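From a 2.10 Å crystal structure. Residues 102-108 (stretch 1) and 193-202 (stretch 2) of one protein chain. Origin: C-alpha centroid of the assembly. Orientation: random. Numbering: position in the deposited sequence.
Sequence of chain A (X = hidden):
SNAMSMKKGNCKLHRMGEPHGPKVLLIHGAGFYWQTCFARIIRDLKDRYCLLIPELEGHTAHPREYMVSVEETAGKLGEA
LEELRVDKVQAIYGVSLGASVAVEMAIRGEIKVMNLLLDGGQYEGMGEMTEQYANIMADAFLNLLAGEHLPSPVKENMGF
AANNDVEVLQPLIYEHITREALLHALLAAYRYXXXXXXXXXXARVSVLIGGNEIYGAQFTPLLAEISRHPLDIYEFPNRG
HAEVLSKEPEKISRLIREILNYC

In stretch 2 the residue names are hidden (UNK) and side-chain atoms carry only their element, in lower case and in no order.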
# COMPACT_ATOMS: atom_id res chain seq x y z
N ALA A 102 -6.74 0.92 -0.05
CA ALA A 102 -7.40 0.30 1.11
C ALA A 102 -8.41 1.28 1.73
O ALA A 102 -9.54 0.91 1.97
CB ALA A 102 -6.37 -0.07 2.15
N VAL A 103 -8.01 2.54 1.94
CA VAL A 103 -8.87 3.52 2.55
C VAL A 103 -10.07 3.73 1.68
O VAL A 103 -11.20 3.74 2.13
CB VAL A 103 -8.13 4.84 2.80
CG1 VAL A 103 -9.08 5.93 3.30
CG2 VAL A 103 -7.06 4.63 3.84
N GLU A 104 -9.83 3.90 0.40
CA GLU A 104 -10.93 4.08 -0.55
C GLU A 104 -11.91 2.92 -0.53
O GLU A 104 -13.15 3.11 -0.70
CB GLU A 104 -10.40 4.26 -1.96
CG GLU A 104 -11.42 4.46 -3.04
CD GLU A 104 -12.12 5.76 -2.96
OE1 GLU A 104 -11.61 6.71 -2.30
OE2 GLU A 104 -13.20 5.84 -3.55
N MSE A 105 -11.40 1.72 -0.39
CA MSE A 105 -12.32 0.58 -0.23
C MSE A 105 -13.15 0.67 1.03
O MSE A 105 -14.30 0.31 1.02
CB MSE A 105 -11.54 -0.73 -0.30
CG MSE A 105 -11.33 -0.96 -1.81
SE MSE A 105 -10.27 -2.57 -1.89
CE MSE A 105 -11.92 -3.68 -1.76
N ALA A 106 -12.59 1.21 2.12
CA ALA A 106 -13.33 1.35 3.38
C ALA A 106 -14.42 2.39 3.30
O ALA A 106 -15.40 2.30 4.01
CB ALA A 106 -12.40 1.68 4.55
N ILE A 107 -14.24 3.37 2.44
CA ILE A 107 -15.18 4.47 2.27
C ILE A 107 -16.33 4.13 1.32
O ILE A 107 -17.45 4.54 1.55
CB ILE A 107 -14.42 5.68 1.70
CG1 ILE A 107 -13.46 6.24 2.73
CG2 ILE A 107 -15.39 6.71 1.13
CD1 ILE A 107 -12.59 7.34 2.13
N ARG A 108 -16.04 3.45 0.21
CA ARG A 108 -17.08 3.12 -0.76
C ARG A 108 -18.21 2.31 -0.13
O ARG A 108 -19.39 2.55 -0.40
CB ARG A 108 -16.50 2.31 -1.89
CG ARG A 108 -15.69 3.09 -2.90
CD ARG A 108 -15.06 2.11 -3.90
NE ARG A 108 -15.85 0.89 -4.13
CZ ARG A 108 -16.86 0.76 -5.00
NH1 ARG A 108 -17.25 1.79 -5.76
NH2 ARG A 108 -17.50 -0.41 -5.11
N UNK A 193 -7.13 12.72 -3.21
CA UNK A 193 -7.33 13.71 -2.17
C UNK A 193 -8.38 13.22 -1.16
O UNK A 193 -9.58 13.29 -1.40
c UNK A 193 -7.87 16.18 -1.90
o UNK A 193 -7.64 16.07 -0.69
o UNK A 193 -8.30 17.23 -2.40
c UNK A 193 -7.71 15.01 -2.85
N UNK A 194 -7.90 12.69 -0.05
CA UNK A 194 -8.78 12.07 0.95
C UNK A 194 -9.58 13.09 1.78
O UNK A 194 -10.73 12.88 2.05
c UNK A 194 -9.79 9.71 2.49
c UNK A 194 -7.69 9.72 3.86
c UNK A 194 -7.96 11.21 1.90
c UNK A 194 -8.67 10.54 3.06
N UNK A 195 -8.96 14.21 2.15
CA UNK A 195 -9.64 15.23 2.93
C UNK A 195 -10.91 15.70 2.24
O UNK A 195 -11.93 15.87 2.91
c UNK A 195 -8.71 16.44 3.17
n UNK A 195 -10.36 19.33 6.09
c UNK A 195 -9.36 17.57 3.97
c UNK A 195 -8.42 18.10 5.06
c UNK A 195 -8.93 19.42 5.64
N UNK A 196 -10.83 15.85 0.91
CA UNK A 196 -11.91 16.41 0.12
C UNK A 196 -13.16 15.55 0.12
O UNK A 196 -14.23 16.04 -0.22
c UNK A 196 -11.47 16.63 -1.32
N UNK A 197 -13.01 14.28 0.45
CA UNK A 197 -14.14 13.37 0.46
C UNK A 197 -15.07 13.55 1.66
O UNK A 197 -16.19 13.14 1.59
n UNK A 197 -12.82 9.91 -3.47
c UNK A 197 -11.86 10.13 -2.39
c UNK A 197 -12.95 11.72 -0.90
c UNK A 197 -12.62 10.28 -1.09
c UNK A 197 -13.65 11.95 0.41
N UNK A 198 -14.59 14.15 2.74
CA UNK A 198 -15.37 14.22 3.96
C UNK A 198 -15.90 12.84 4.34
O UNK A 198 -17.09 12.66 4.56
c UNK A 198 -16.52 15.20 3.80
n UNK A 198 -18.57 15.57 5.08
c UNK A 198 -17.24 15.42 5.11
o UNK A 198 -16.61 15.39 6.15
N UNK A 199 -14.99 11.88 4.39
CA UNK A 199 -15.35 10.49 4.54
C UNK A 199 -15.39 10.07 6.01
O UNK A 199 -14.96 10.79 6.90
c UNK A 199 -14.37 9.64 3.79
N UNK A 200 -16.02 8.93 6.26
CA UNK A 200 -16.09 8.34 7.60
C UNK A 200 -15.94 6.87 7.37
O UNK A 200 -16.59 6.32 6.52
n UNK A 200 -17.06 10.13 11.21
c UNK A 200 -17.60 10.06 8.81
c UNK A 200 -16.32 10.05 12.32
n UNK A 200 -16.90 9.71 13.45
n UNK A 200 -15.02 10.31 12.31
c UNK A 200 -16.60 10.50 9.87
c UNK A 200 -17.42 8.62 8.30
N UNK A 201 -15.04 6.22 8.08
CA UNK A 201 -15.02 4.78 7.97
C UNK A 201 -15.33 4.07 9.29
O UNK A 201 -14.99 4.54 10.38
c UNK A 201 -13.70 4.29 7.33
c UNK A 201 -13.38 5.12 6.09
c UNK A 201 -12.53 4.37 8.27
N UNK A 202 -15.97 2.92 9.16
CA UNK A 202 -16.27 2.05 10.28
C UNK A 202 -15.05 1.26 10.74
O UNK A 202 -14.93 0.95 11.90
c UNK A 202 -17.37 1.09 9.90
o UNK A 202 -19.72 1.00 9.65
c UNK A 202 -18.72 1.75 9.87
o UNK A 202 -18.79 2.99 10.08
O HOH W 1 -14.73 8.19 -3.16
O HOH W 2 -16.88 2.08 6.24

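Position 193 has two side-chain carbons, the second carrying two oxygens. It touches nothing on stretch 1. A carboxylate on one methylene makes it Asp193.

Position 194 has four carbons and no heteroatom, forked at the second. One terminal carbon lies near CG1 of Val103 and CD1 of Ile107. The fork one carbon beyond CB identifies Leu194. Its CD1 is 3.9 Å from Val103 CG1 and 3.7 Å from Ile107 CD1.

Position 195 has four carbons in a row ending in nitrogen. The chain is exposed and stays out of reach of the helix. It is Lys195.

Position 196 has a single carbon, also out of reach. It is Ala196.

Position 197 again has four carbons in a row and a terminal nitrogen, but this chain runs toward the carboxylate of Glu104. It is Lys197. Its NZ forms a long salt bridge with Glu104 OE1, at 3.6 Å. Water 1 adds a second link, through OE2: it donates to Glu104 OE2 at 2.8 Å and accepts from Lys197 NZ at 2.6 Å. The backbone turns here, with Lys197 N hydrogen-bonded to Leu194 O at 3.1 Å.

Position 198 has two carbons, the second carrying one oxygen and one nitrogen. This is a carboxamide, hence Asn198. Both phi and psi are positive, and its side chain is clear of stretch 1.

Position 199 has one carbon, its CB, directed toward the helix and packed 3.3 Å from Ile107 CD1, a tight contact. It is Ala199.

Position 200 has three carbons, a nitrogen, then a carbon carrying two more nitrogens. The side chain touches nothing on stretch 1. The guanidinium identifies Arg200. Its CB points away from the helix.

Position 201 has three carbons, forked at the first. One branch carbon lies against CG1 of Ile107 and CB of Ala106. It is Val201, buried and directed toward the helix. Its CG1 lies 3.5 Å from Ile107 CG1 and 3.9 Å from Ala106 CB.

Position 202 has two carbons, the second carrying two oxygens. It is Asp202. Its side chain makes no contact with stretch 1, but its backbone is linked through water 2, which accepts from Asp202 N at 3.2 Å and donates to Ala106 O at 2.7 Å.

The contact is mainly apolar. Ile107 is its centre, reaching Leu194, Ala199 and Val201, while Val103 and Ala106 add to the packing. No direct hydrogen bond joins the stretches. The polar links are the Glu104–Lys197 salt bridge and the two waters. Water 2 bridges Ala106 O and Asp202 N.

Stretch 2 193-202: DLKAKNARVD
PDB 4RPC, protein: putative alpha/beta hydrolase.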